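Local coordinates for protein Serpin48 (Tenebrio molitor, PDB 3OZQ) that inhibits the serine protease SPE with high specificity in insect innate immunity and probably traps its target in the way usual for the serpin family, at residues Val124-Lys129 against Glu155-Leu160; Ala138-Gln143 against Val164-Leu169; Lys220-Pro225 against Gln262-Ala267; Ser317-Ser322 against Phe356-Lys361. One frame throughout, in Å; residues are numbered along the deposited sequence.

Contact 1. Residues Val124-Lys129 against Glu155-Leu160; sequences VDFSEK and EILNNL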
loop_
_atom_site.group_PDB
_atom_site.type_symbol
_atom_site.label_atom_id
_atom_site.label_comp_id
_atom_site.label_asym_id
_atom_site.label_seq_id
_atom_site.Cartn_x
_atom_site.Cartn_y
_atom_site.Cartn_z
ATOM N N VAL A 124 -10.653 -15.687 17.933
ATOM C CA VAL A 124 -9.431 -16.447 18.136
ATOM C C VAL A 124 -9.009 -16.271 19.577
ATOM O O VAL A 124 -9.207 -15.205 20.159
ATOM C CB VAL A 124 -8.280 -15.986 17.177
ATOM C CG1 VAL A 124 -7.877 -14.545 17.460
ATOM C CG2 VAL A 124 -7.071 -16.905 17.297
ATOM N N ASP A 125 -8.448 -17.327 20.158
ATOM C CA ASP A 125 -7.938 -17.257 21.518
ATOM C C ASP A 125 -6.515 -16.727 21.531
ATOM O O ASP A 125 -5.586 -17.428 21.132
ATOM C CB ASP A 125 -7.964 -18.636 22.176
ATOM C CG ASP A 125 -7.662 -18.572 23.668
ATOM O OD1 ASP A 125 -7.237 -17.496 24.144
ATOM O OD2 ASP A 125 -7.847 -19.594 24.363
ATOM N N PHE A 126 -6.339 -15.498 22.007
ATOM C CA PHE A 126 -5.003 -14.905 22.078
ATOM C C PHE A 126 -4.216 -15.387 23.308
ATOM O O PHE A 126 -3.035 -15.068 23.457
ATOM C CB PHE A 126 -5.074 -13.372 22.064
ATOM C CG PHE A 126 -5.732 -12.785 20.825
ATOM C CD1 PHE A 126 -5.055 -12.720 19.617
ATOM C CD2 PHE A 126 -7.012 -12.271 20.889
ATOM C CE1 PHE A 126 -5.659 -12.170 18.487
ATOM C CE2 PHE A 126 -7.619 -11.716 19.765
ATOM C CZ PHE A 126 -6.949 -11.662 18.576
ATOM N N SER A 127 -4.872 -16.147 24.186
ATOM C CA SER A 127 -4.215 -16.675 25.386
ATOM C C SER A 127 -2.917 -17.372 25.022
ATOM O O SER A 127 -1.842 -16.996 25.495
ATOM C CB SER A 127 -5.116 -17.673 26.127
ATOM O OG SER A 127 -6.238 -17.035 26.699
ATOM N N GLU A 128 -3.033 -18.403 24.189
ATOM C CA GLU A 128 -1.882 -19.150 23.716
ATOM C C GLU A 128 -1.226 -18.344 22.602
ATOM O O GLU A 128 -1.637 -18.440 21.453
ATOM C CB GLU A 128 -2.329 -20.508 23.174
ATOM C CG GLU A 128 -3.139 -21.351 24.149
ATOM C CD GLU A 128 -2.273 -22.035 25.191
ATOM O OE1 GLU A 128 -1.537 -22.977 24.816
ATOM O OE2 GLU A 128 -2.329 -21.630 26.378
ATOM N N LYS A 129 -0.210 -17.558 22.946
ATOM C CA LYS A 129 0.371 -16.599 22.008
ATOM C C LYS A 129 0.737 -17.234 20.679
ATOM O O LYS A 129 0.296 -16.773 19.623
ATOM C CB LYS A 129 1.599 -15.910 22.610
ATOM C CG LYS A 129 1.317 -14.990 23.808
ATOM C CD LYS A 129 2.620 -14.324 24.282
ATOM C CE LYS A 129 2.390 -13.183 25.272
ATOM N NZ LYS A 129 2.240 -13.615 26.697
ATOM N N GLU A 155 5.153 -12.160 19.616
ATOM C CA GLU A 155 5.535 -11.282 20.711
ATOM C C GLU A 155 4.608 -10.074 20.883
ATOM O O GLU A 155 4.555 -9.485 21.964
ATOM C CB GLU A 155 6.987 -10.827 20.545
ATOM C CG GLU A 155 8.000 -11.961 20.691
ATOM C CD GLU A 155 8.049 -12.537 22.099
ATOM O OE1 GLU A 155 8.882 -12.061 22.900
ATOM O OE2 GLU A 155 7.264 -13.465 22.405
ATOM N N ILE A 156 3.880 -9.704 19.832
ATOM C CA ILE A 156 2.983 -8.550 19.910
ATOM C C ILE A 156 1.708 -8.891 20.660
ATOM O O ILE A 156 0.968 -8.003 21.088
ATOM C CB ILE A 156 2.605 -8.005 18.513
ATOM C CG1 ILE A 156 1.673 -8.980 17.788
ATOM C CG2 ILE A 156 3.839 -7.716 17.711
ATOM C CD1 ILE A 156 0.838 -8.347 16.696
ATOM N N LEU A 157 1.452 -10.184 20.820
ATOM C CA LEU A 157 0.250 -10.652 21.502
ATOM C C LEU A 157 0.450 -10.692 23.012
ATOM O O LEU A 157 1.535 -11.013 23.490
ATOM C CB LEU A 157 -0.119 -12.049 21.008
ATOM C CG LEU A 157 -0.216 -12.185 19.489
ATOM C CD1 LEU A 157 -0.650 -13.592 19.131
ATOM C CD2 LEU A 157 -1.200 -11.149 18.950
ATOM N N ASN A 158 -0.605 -10.379 23.759
ATOM C CA ASN A 158 -0.545 -10.447 25.215
ATOM C C ASN A 158 -1.902 -10.653 25.854
ATOM O O ASN A 158 -2.925 -10.736 25.165
ATOM C CB ASN A 158 0.139 -9.201 25.779
ATOM C CG ASN A 158 -0.596 -7.934 25.433
ATOM O OD1 ASN A 158 -1.825 -7.877 25.500
ATOM N ND2 ASN A 158 0.148 -6.909 25.056
ATOM N N ASN A 159 -1.911 -10.742 27.181
ATOM C CA ASN A 159 -3.146 -10.977 27.913
ATOM C C ASN A 159 -4.223 -9.945 27.588
ATOM O O ASN A 159 -5.411 -10.227 27.721
ATOM C CB ASN A 159 -2.904 -11.090 29.435
ATOM C CG ASN A 159 -1.892 -10.075 29.959
ATOM O OD1 ASN A 159 -2.253 -9.130 30.660
ATOM N ND2 ASN A 159 -0.618 -10.290 29.652
ATOM N N LEU A 160 -3.809 -8.763 27.137
ATOM C CA LEU A 160 -4.772 -7.726 26.765
ATOM C C LEU A 160 -5.128 -7.644 25.271
ATOM O O LEU A 160 -5.849 -6.741 24.865
ATOM C CB LEU A 160 -4.295 -6.357 27.242
ATOM C CG LEU A 160 -4.636 -5.972 28.681
ATOM C CD1 LEU A 160 -4.289 -4.507 28.882
ATOM C CD2 LEU A 160 -6.101 -6.231 28.981
#
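K129 and L157 carry this contact, which brings together the turn leading into helix F of the serpin fold (129-143) and the loop that returns from that helix toward strand 163-174. Helix 129-143 and the loop after it separate the two segments, which meet again at the start of the helix, with E128 at the N-cap position. Carbonyl oxygens are met by aliphatic carbons on both sides, without a hydrogen bond. The lysine chain runs alongside the carbonyl of L157, its CD 3.6 Å from L157 O, and a bend at chi4 (84°) leaves NZ 4.2 Å from the same oxygen. In return L157 CD1 lies 3.4 Å from K129 O. An alanine in place of K129 would lose the aliphatic chain and is likely to leave the carbonyl oxygen of L157 without its cover on this side. The apolar part is slimmer: L157 CD2 approaches the F126 ring obliquely, 4.2 Å from CD1, while V124 CG1 lies over one face of that ring and L157 also packs on A132 of the helix. Within the turn, D125 forms an Asx turn: its OD1 accepts from S127 N at 2.7 Å, the donor standing 42° out of the carboxylate plane.

Contact 2. Residues Ala138-Gln143 against Val164-Leu169; sequences AWVEEQ and VLINAL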
loop_
_atom_site.group_PDB
_atom_site.type_symbol
_atom_site.label_atom_id
_atom_site.label_comp_id
_atom_site.label_asym_id
_atom_site.label_seq_id
_atom_site.Cartn_x
_atom_site.Cartn_y
_atom_site.Cartn_z
ATOM N N ALA A 138 -1.071 -18.587 9.178
ATOM C CA ALA A 138 -1.330 -19.692 8.265
ATOM C C ALA A 138 -2.463 -19.284 7.341
ATOM O O ALA A 138 -2.453 -19.609 6.150
ATOM C CB ALA A 138 -1.679 -20.971 9.030
ATOM N N TRP A 139 -3.423 -18.556 7.899
ATOM C CA TRP A 139 -4.543 -18.045 7.130
ATOM C C TRP A 139 -4.018 -17.104 6.050
ATOM O O TRP A 139 -4.352 -17.242 4.876
ATOM C CB TRP A 139 -5.555 -17.316 8.017
ATOM C CG TRP A 139 -6.736 -16.824 7.216
ATOM C CD1 TRP A 139 -7.815 -17.560 6.821
ATOM C CD2 TRP A 139 -6.924 -15.509 6.669
ATOM N NE1 TRP A 139 -8.672 -16.783 6.078
ATOM C CE2 TRP A 139 -8.151 -15.519 5.972
ATOM C CE3 TRP A 139 -6.187 -14.320 6.720
ATOM C CZ2 TRP A 139 -8.656 -14.387 5.324
ATOM C CZ3 TRP A 139 -6.691 -13.192 6.073
ATOM C CH2 TRP A 139 -7.913 -13.236 5.388
ATOM N N VAL A 140 -3.185 -16.154 6.466
ATOM C CA VAL A 140 -2.545 -15.230 5.532
ATOM C C VAL A 140 -1.799 -15.968 4.419
ATOM O O VAL A 140 -1.864 -15.578 3.255
ATOM C CB VAL A 140 -1.562 -14.290 6.257
ATOM C CG1 VAL A 140 -0.546 -13.677 5.257
ATOM C CG2 VAL A 140 -2.315 -13.208 7.007
ATOM N N GLU A 141 -1.091 -17.037 4.773
ATOM C CA GLU A 141 -0.346 -17.785 3.764
ATOM C C GLU A 141 -1.291 -18.424 2.762
ATOM O O GLU A 141 -1.114 -18.262 1.564
ATOM C CB GLU A 141 0.555 -18.849 4.396
ATOM C CG GLU A 141 1.767 -18.283 5.118
ATOM C CD GLU A 141 2.830 -19.340 5.411
ATOM O OE1 GLU A 141 3.171 -19.512 6.599
ATOM O OE2 GLU A 141 3.335 -19.990 4.462
ATOM N N GLU A 142 -2.298 -19.152 3.243
ATOM C CA GLU A 142 -3.254 -19.775 2.331
ATOM C C GLU A 142 -3.873 -18.746 1.376
ATOM O O GLU A 142 -4.104 -19.033 0.206
ATOM C CB GLU A 142 -4.358 -20.499 3.098
ATOM C CG GLU A 142 -5.745 -20.348 2.475
ATOM C CD GLU A 142 -6.844 -20.059 3.509
ATOM O OE1 GLU A 142 -6.904 -20.755 4.555
ATOM O OE2 GLU A 142 -7.648 -19.127 3.275
ATOM N N GLN A 143 -4.134 -17.549 1.889
ATOM C CA GLN A 143 -4.825 -16.511 1.124
ATOM C C GLN A 143 -3.904 -15.706 0.205
ATOM O O GLN A 143 -4.376 -14.957 -0.647
ATOM C CB GLN A 143 -5.557 -15.553 2.068
ATOM C CG GLN A 143 -6.837 -16.111 2.643
ATOM C CD GLN A 143 -7.879 -16.335 1.573
ATOM O OE1 GLN A 143 -8.417 -15.380 1.002
ATOM N NE2 GLN A 143 -8.156 -17.599 1.273
ATOM N N VAL A 164 -7.284 -7.557 16.637
ATOM C CA VAL A 164 -6.129 -7.424 15.776
ATOM C C VAL A 164 -6.590 -7.305 14.332
ATOM O O VAL A 164 -7.344 -8.152 13.849
ATOM C CB VAL A 164 -5.183 -8.633 15.913
ATOM C CG1 VAL A 164 -4.034 -8.528 14.910
ATOM C CG2 VAL A 164 -4.662 -8.720 17.342
ATOM N N LEU A 165 -6.148 -6.236 13.670
ATOM C CA LEU A 165 -6.337 -6.052 12.223
ATOM C C LEU A 165 -5.130 -6.583 11.478
ATOM O O LEU A 165 -4.010 -6.131 11.696
ATOM C CB LEU A 165 -6.489 -4.573 11.855
ATOM C CG LEU A 165 -7.514 -3.631 12.493
ATOM C CD1 LEU A 165 -8.179 -2.753 11.448
ATOM C CD2 LEU A 165 -8.539 -4.321 13.380
ATOM N N ILE A 166 -5.368 -7.536 10.591
ATOM C CA ILE A 166 -4.322 -8.088 9.746
ATOM C C ILE A 166 -4.564 -7.629 8.313
ATOM O O ILE A 166 -5.701 -7.674 7.843
ATOM C CB ILE A 166 -4.387 -9.613 9.747
ATOM C CG1 ILE A 166 -3.875 -10.148 11.079
ATOM C CG2 ILE A 166 -3.576 -10.163 8.609
ATOM C CD1 ILE A 166 -2.707 -9.371 11.623
ATOM N N ASN A 167 -3.505 -7.202 7.632
ATOM C CA ASN A 167 -3.614 -6.615 6.278
ATOM C C ASN A 167 -2.419 -6.973 5.402
ATOM O O ASN A 167 -1.423 -6.273 5.399
ATOM C CB ASN A 167 -3.716 -5.096 6.408
ATOM C CG ASN A 167 -3.881 -4.379 5.076
ATOM O OD1 ASN A 167 -4.243 -4.971 4.061
ATOM N ND2 ASN A 167 -3.653 -3.077 5.099
ATOM N N ALA A 168 -2.525 -8.076 4.674
ATOM C CA ALA A 168 -1.445 -8.561 3.838
ATOM C C ALA A 168 -1.860 -8.399 2.393
ATOM O O ALA A 168 -2.995 -8.709 2.037
ATOM C CB ALA A 168 -1.175 -10.000 4.111
ATOM N N LEU A 169 -0.944 -7.922 1.561
ATOM C CA LEU A 169 -1.243 -7.772 0.135
ATOM C C LEU A 169 -0.022 -7.683 -0.755
ATOM O O LEU A 169 1.104 -7.492 -0.300
ATOM C CB LEU A 169 -2.169 -6.569 -0.163
ATOM C CG LEU A 169 -2.041 -5.161 0.451
ATOM C CD1 LEU A 169 -0.750 -4.868 1.159
ATOM C CD2 LEU A 169 -2.397 -4.013 -0.533
#
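Helix F of the serpin fold lies across sheet A, and V140 on its inner side meets I166 and A168 of strand 163-174, the third strand of that sheet. The branched side chain divides its two methyls between two residues of the strand. CG2 meets CG2 of I166 at 3.7 Å, and CG1 reaches CB of A168 at 3.9 Å. With CG1 turned roughly opposite the backbone N (chi1 160°), the fork opens toward the strand. The V140 and I166 side chains cross obliquely, branch against branch, while A168 offers a single methyl and lets the helix come close, the V140 and A168 CA atoms being 7.0 Å apart. No hydrogen bond spans the interface. L151 and V152, in the loop after the helix, extend the apolar cover of I166. N167 points the other way, where its OD1 is hydrogen-bonded to S40 OG of helix 38-50. On the helix itself, Q143 CG lies 3.6 Å above the plane of the W139 ring, toward its rim. Alternation along the strand therefore gives one face of sheet A to helix F and the other to helix 38-50, the layering characteristic of serpins.

Contact 3. Residues Lys220-Pro225 against Gln262-Ala267; sequences KLLELP and QLVNVA
L222 and V266 meet with their side chains at about a right angle, methyl against methyl: CD2 of the leucine lies 3.7 Å from CG1 of the valine. The leucine ends in a fork, and its other prong, CD1, points to V264, coming within 4.4 Å of CG1 there. One residue of strand 219-225 thus faces two alternate residues of strand 260-278. The reach of L222 follows from its first torsion, which sets CG trans to the backbone N (chi1 171°) and carries both methyls out from the strand. V266 answers with CG1 beside its own backbone N, its CG2 taking the crowded position between N and the carbonyl carbon. The contact lies in the serpin fold where sheet B, here strand 219-225, packs against sheet C, to which this part of strand 260-278 contributes. The backbones stay well apart, 9.0 Å between the CA atoms of L222 and V266, with no hydrogen bond between them. F350 of strand 348-351 touches both L222 and V264, closing the apolar cluster from the side of sheet C. Beside V266, L204 of strand 196-205 and F179 supply further apolar partners.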
loop_
_atom_site.group_PDB
_atom_site.type_symbol
_atom_site.label_atom_id
_atom_site.label_comp_id
_atom_site.label_asym_id
_atom_site.label_seq_id
_atom_site.Cartn_x
_atom_site.Cartn_y
_atom_site.Cartn_z
ATOM N N LYS A 220 12.176 14.825 -11.880
ATOM C CA LYS A 220 11.477 14.368 -13.066
ATOM C C LYS A 220 10.547 13.252 -12.628
ATOM O O LYS A 220 10.850 12.537 -11.677
ATOM C CB LYS A 220 12.465 13.810 -14.086
ATOM C CG LYS A 220 13.384 14.823 -14.747
ATOM C CD LYS A 220 14.196 14.124 -15.835
ATOM C CE LYS A 220 15.223 15.049 -16.500
ATOM N NZ LYS A 220 16.368 14.269 -17.080
ATOM N N LEU A 221 9.433 13.098 -13.337
ATOM C CA LEU A 221 8.461 12.058 -13.045
ATOM C C LEU A 221 8.182 11.292 -14.311
ATOM O O LEU A 221 8.027 11.880 -15.380
ATOM C CB LEU A 221 7.140 12.646 -12.537
ATOM C CG LEU A 221 7.174 13.508 -11.280
ATOM C CD1 LEU A 221 7.378 14.959 -11.649
ATOM C CD2 LEU A 221 5.875 13.328 -10.515
ATOM N N LEU A 222 8.122 9.977 -14.187
ATOM C CA LEU A 222 7.873 9.112 -15.320
ATOM C C LEU A 222 6.812 8.110 -14.940
ATOM O O LEU A 222 6.915 7.461 -13.910
ATOM C CB LEU A 222 9.137 8.351 -15.690
ATOM C CG LEU A 222 8.925 7.246 -16.723
ATOM C CD1 LEU A 222 8.646 7.843 -18.076
ATOM C CD2 LEU A 222 10.142 6.337 -16.793
ATOM N N GLU A 223 5.802 7.955 -15.780
ATOM C CA GLU A 223 4.770 6.977 -15.487
ATOM C C GLU A 223 4.849 5.802 -16.458
ATOM O O GLU A 223 4.649 5.946 -17.665
ATOM C CB GLU A 223 3.397 7.671 -15.465
ATOM C CG GLU A 223 2.221 6.782 -15.660
ATOM C CD GLU A 223 0.907 7.563 -15.707
ATOM O OE1 GLU A 223 0.864 8.718 -15.222
ATOM O OE2 GLU A 223 -0.084 7.008 -16.222
ATOM N N LEU A 224 5.204 4.645 -15.920
ATOM C CA LEU A 224 5.350 3.420 -16.694
ATOM C C LEU A 224 4.038 2.661 -16.653
ATOM O O LEU A 224 3.550 2.318 -15.573
ATOM C CB LEU A 224 6.472 2.552 -16.121
ATOM C CG LEU A 224 7.919 3.038 -16.257
ATOM C CD1 LEU A 224 8.845 2.164 -15.428
ATOM C CD2 LEU A 224 8.359 3.045 -17.709
ATOM N N PRO A 225 3.464 2.404 -17.835
ATOM C CA PRO A 225 2.117 1.854 -17.983
ATOM C C PRO A 225 2.090 0.346 -17.840
ATOM O O PRO A 225 2.960 -0.361 -18.363
ATOM C CB PRO A 225 1.719 2.263 -19.416
ATOM C CG PRO A 225 2.839 3.200 -19.906
ATOM C CD PRO A 225 4.045 2.774 -19.135
ATOM N N GLN A 262 6.209 11.858 -23.853
ATOM C CA GLN A 262 7.431 12.301 -24.508
ATOM C C GLN A 262 8.316 11.113 -24.822
ATOM O O GLN A 262 8.271 10.097 -24.137
ATOM C CB GLN A 262 8.185 13.310 -23.643
ATOM C CG GLN A 262 7.375 14.559 -23.308
ATOM C CD GLN A 262 8.240 15.800 -23.173
ATOM O OE1 GLN A 262 8.969 16.162 -24.094
ATOM N NE2 GLN A 262 8.166 16.458 -22.019
ATOM N N LEU A 263 9.125 11.247 -25.866
ATOM C CA LEU A 263 10.039 10.194 -26.264
ATOM C C LEU A 263 11.162 10.105 -25.242
ATOM O O LEU A 263 11.816 11.097 -24.936
ATOM C CB LEU A 263 10.623 10.509 -27.637
ATOM C CG LEU A 263 11.513 9.409 -28.187
ATOM C CD1 LEU A 263 10.696 8.139 -28.378
ATOM C CD2 LEU A 263 12.147 9.866 -29.501
ATOM N N VAL A 264 11.397 8.916 -24.713
ATOM C CA VAL A 264 12.278 8.806 -23.566
ATOM C C VAL A 264 12.998 7.481 -23.569
ATOM O O VAL A 264 12.497 6.496 -24.108
ATOM C CB VAL A 264 11.460 8.973 -22.235
ATOM C CG1 VAL A 264 10.333 7.962 -22.167
ATOM C CG2 VAL A 264 12.361 8.873 -21.017
ATOM N N ASN A 265 14.192 7.466 -22.986
ATOM C CA ASN A 265 14.888 6.226 -22.693
ATOM C C ASN A 265 14.835 6.010 -21.191
ATOM O O ASN A 265 14.972 6.956 -20.422
ATOM C CB ASN A 265 16.348 6.283 -23.146
ATOM C CG ASN A 265 16.502 6.226 -24.659
ATOM O OD1 ASN A 265 15.616 5.764 -25.376
ATOM N ND2 ASN A 265 17.639 6.694 -25.146
ATOM N N VAL A 266 14.648 4.769 -20.767
ATOM C CA VAL A 266 14.522 4.496 -19.347
ATOM C C VAL A 266 15.520 3.463 -18.861
ATOM O O VAL A 266 15.690 2.407 -19.468
ATOM C CB VAL A 266 13.103 4.015 -18.982
ATOM C CG1 VAL A 266 12.051 4.922 -19.621
ATOM C CG2 VAL A 266 12.917 2.588 -19.431
ATOM N N ALA A 267 16.170 3.773 -17.749
ATOM C CA ALA A 267 17.039 2.815 -17.081
ATOM C C ALA A 267 16.498 2.591 -15.684
ATOM O O ALA A 267 16.611 3.468 -14.825
ATOM C CB ALA A 267 18.467 3.333 -17.007
#

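Contact 4. Residues Ser317-Ser322 against Phe356-Lys361; sequences SFIDVS and FIFYIK
I319 CD1 makes the closest approaches of 317-322 to 356-361, and it does so in the serpin core, where sheet A faces sheet B. Two partners receive it. I360 reaches toward it tip to tip, the CD1 atoms of the two isoleucines lying 4.1 Å apart. F358 presents ring atom CE1 at 4.4 Å from I319 CD1, and the methyl comes to this ring obliquely. All three side chains are buried, and the backbones keep a wide separation: the closest CA pair, I319 and I360, is 10.4 Å apart, a distance the side chains alone bridge. Extension makes this possible. I319 is stretched out with CG1 opposite the backbone N (chi1 -173°) and the next torsion again near 180° (chi2 174°), which places CD1 at the far end of a straight chain. I360 is extended past CG1 as well, so each gives its terminal methyl to the other. F358 and I360 are alternate residues on the same side of their strand; the intervening Y359 projects the other way, its ring edge in plane with K361 CG.

In the second shell, F271 of strand 260-278 meets the F358 ring with planes at about 40°, and L232 of strand 231-237 packs on I360. Backbone hydrogen bonds to I273 and F271 fix I319 and V321 in sheet A. Just beyond, where the strand ends, S322 O is hydrogen-bonded to NE1 of W175.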
loop_
_atom_site.group_PDB
_atom_site.type_symbol
_atom_site.label_atom_id
_atom_site.label_comp_id
_atom_site.label_asym_id
_atom_site.label_seq_id
_atom_site.Cartn_x
_atom_site.Cartn_y
_atom_site.Cartn_z
ATOM N N SER A 317 3.415 -6.359 3.070
ATOM C CA SER A 317 3.307 -6.367 1.615
ATOM C C SER A 317 4.692 -6.473 0.996
ATOM O O SER A 317 5.697 -6.216 1.657
ATOM C CB SER A 317 2.601 -5.095 1.130
ATOM O OG SER A 317 3.437 -3.958 1.281
ATOM N N PHE A 318 4.735 -6.871 -0.271
ATOM C CA PHE A 318 5.971 -6.866 -1.039
ATOM C C PHE A 318 5.699 -6.476 -2.478
ATOM O O PHE A 318 4.550 -6.492 -2.948
ATOM C CB PHE A 318 6.649 -8.233 -1.007
ATOM C CG PHE A 318 5.941 -9.274 -1.805
ATOM C CD1 PHE A 318 4.847 -9.940 -1.271
ATOM C CD2 PHE A 318 6.367 -9.601 -3.079
ATOM C CE1 PHE A 318 4.185 -10.907 -2.005
ATOM C CE2 PHE A 318 5.708 -10.563 -3.820
ATOM C CZ PHE A 318 4.619 -11.217 -3.280
ATOM N N ILE A 319 6.771 -6.107 -3.159
ATOM C CA ILE A 319 6.739 -5.825 -4.581
ATOM C C ILE A 319 8.019 -6.379 -5.188
ATOM O O ILE A 319 9.099 -6.334 -4.576
ATOM C CB ILE A 319 6.661 -4.327 -4.868
ATOM C CG1 ILE A 319 6.451 -4.086 -6.374
ATOM C CG2 ILE A 319 7.939 -3.644 -4.380
ATOM C CD1 ILE A 319 6.223 -2.633 -6.744
ATOM N N ASP A 320 7.886 -6.939 -6.376
ATOM C CA ASP A 320 9.020 -7.550 -7.033
ATOM C C ASP A 320 9.002 -7.071 -8.475
ATOM O O ASP A 320 8.141 -7.463 -9.265
ATOM C CB ASP A 320 8.935 -9.074 -6.927
ATOM C CG ASP A 320 10.234 -9.757 -7.313
ATOM O OD1 ASP A 320 10.379 -10.966 -7.024
ATOM O OD2 ASP A 320 11.113 -9.081 -7.904
ATOM N N VAL A 321 9.929 -6.178 -8.805
ATOM C CA VAL A 321 9.883 -5.501 -10.092
ATOM C C VAL A 321 10.919 -6.083 -11.024
ATOM O O VAL A 321 12.102 -6.106 -10.708
ATOM C CB VAL A 321 10.083 -3.987 -9.944
ATOM C CG1 VAL A 321 10.247 -3.349 -11.294
ATOM C CG2 VAL A 321 8.887 -3.377 -9.217
ATOM N N SER A 322 10.456 -6.558 -12.173
ATOM C CA SER A 322 11.323 -7.234 -13.128
ATOM C C SER A 322 10.983 -6.839 -14.568
ATOM O O SER A 322 10.229 -5.890 -14.805
ATOM C CB SER A 322 11.206 -8.743 -12.945
ATOM O OG SER A 322 9.896 -9.157 -13.295
ATOM N N PHE A 356 14.904 6.952 -5.139
ATOM C CA PHE A 356 13.683 7.473 -5.738
ATOM C C PHE A 356 12.431 7.034 -4.973
ATOM O O PHE A 356 12.459 6.054 -4.242
ATOM C CB PHE A 356 13.569 7.002 -7.180
ATOM C CG PHE A 356 13.565 5.506 -7.341
ATOM C CD1 PHE A 356 12.380 4.816 -7.503
ATOM C CD2 PHE A 356 14.748 4.792 -7.351
ATOM C CE1 PHE A 356 12.377 3.441 -7.666
ATOM C CE2 PHE A 356 14.751 3.415 -7.516
ATOM C CZ PHE A 356 13.568 2.739 -7.668
ATOM N N ILE A 357 11.343 7.772 -5.175
ATOM C CA ILE A 357 10.023 7.404 -4.687
ATOM C C ILE A 357 9.279 6.768 -5.858
ATOM O O ILE A 357 9.510 7.132 -7.005
ATOM C CB ILE A 357 9.269 8.667 -4.213
ATOM C CG1 ILE A 357 9.940 9.264 -2.975
ATOM C CG2 ILE A 357 7.785 8.393 -3.979
ATOM C CD1 ILE A 357 9.327 10.592 -2.540
ATOM N N PHE A 358 8.398 5.814 -5.576
ATOM C CA PHE A 358 7.542 5.236 -6.604
ATOM C C PHE A 358 6.140 5.022 -6.052
ATOM O O PHE A 358 5.937 4.968 -4.839
ATOM C CB PHE A 358 8.078 3.894 -7.082
ATOM C CG PHE A 358 8.098 2.856 -6.012
ATOM C CD1 PHE A 358 6.965 2.105 -5.727
ATOM C CD2 PHE A 358 9.235 2.657 -5.250
ATOM C CE1 PHE A 358 6.978 1.149 -4.720
ATOM C CE2 PHE A 358 9.253 1.708 -4.254
ATOM C CZ PHE A 358 8.116 0.959 -3.974
ATOM N N TYR A 359 5.173 4.889 -6.950
ATOM C CA TYR A 359 3.828 4.559 -6.522
ATOM C C TYR A 359 3.032 3.932 -7.644
ATOM O O TYR A 359 3.220 4.259 -8.814
ATOM C CB TYR A 359 3.100 5.767 -5.900
ATOM C CG TYR A 359 2.837 6.953 -6.822
ATOM C CD1 TYR A 359 3.647 8.083 -6.778
ATOM C CD2 TYR A 359 1.747 6.961 -7.688
ATOM C CE1 TYR A 359 3.402 9.178 -7.595
ATOM C CE2 TYR A 359 1.496 8.056 -8.522
ATOM C CZ TYR A 359 2.330 9.156 -8.460
ATOM O OH TYR A 359 2.094 10.247 -9.261
ATOM N N ILE A 360 2.156 3.007 -7.270
ATOM C CA ILE A 360 1.319 2.311 -8.226
ATOM C C ILE A 360 -0.081 2.928 -8.172
ATOM O O ILE A 360 -0.657 3.076 -7.085
ATOM C CB ILE A 360 1.237 0.809 -7.892
ATOM C CG1 ILE A 360 2.586 0.122 -8.158
ATOM C CG2 ILE A 360 0.167 0.126 -8.718
ATOM C CD1 ILE A 360 2.515 -1.355 -8.006
ATOM N N LYS A 361 -0.612 3.297 -9.336
ATOM C CA LYS A 361 -1.970 3.849 -9.436
ATOM C C LYS A 361 -2.855 2.933 -10.239
ATOM O O LYS A 361 -2.411 2.312 -11.204
ATOM C CB LYS A 361 -1.998 5.202 -10.140
ATOM C CG LYS A 361 -1.635 6.409 -9.314
ATOM C CD LYS A 361 -1.926 7.708 -10.097
ATOM C CE LYS A 361 -1.153 7.753 -11.418
ATOM N NZ LYS A 361 -1.364 9.023 -12.195
#

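Contacts 1 and 2 interlock along the chain, both involving helix F and its flanks, and they meet directly: F126 CE1 packs 3.8 Å from V164 CG2, though their centres are about 17 Å apart. Contact 2 passes to contact 4 through sheet A, whose neighbouring strands 163-174 and 310-321 touch at L169 O and S317 CB (3.2 Å). In serpins generally, the cleaved reactive-centre loop inserts between these two strands, so contacts 2 and 4 flank the probable insertion site. Contact 4 in turn borders contact 3 through sheet B, where E223 OE1 stands 3.8 Å from K361 NZ. Contacts 1 and 3 stand on opposite sides of the molecule, centres about 48 Å apart.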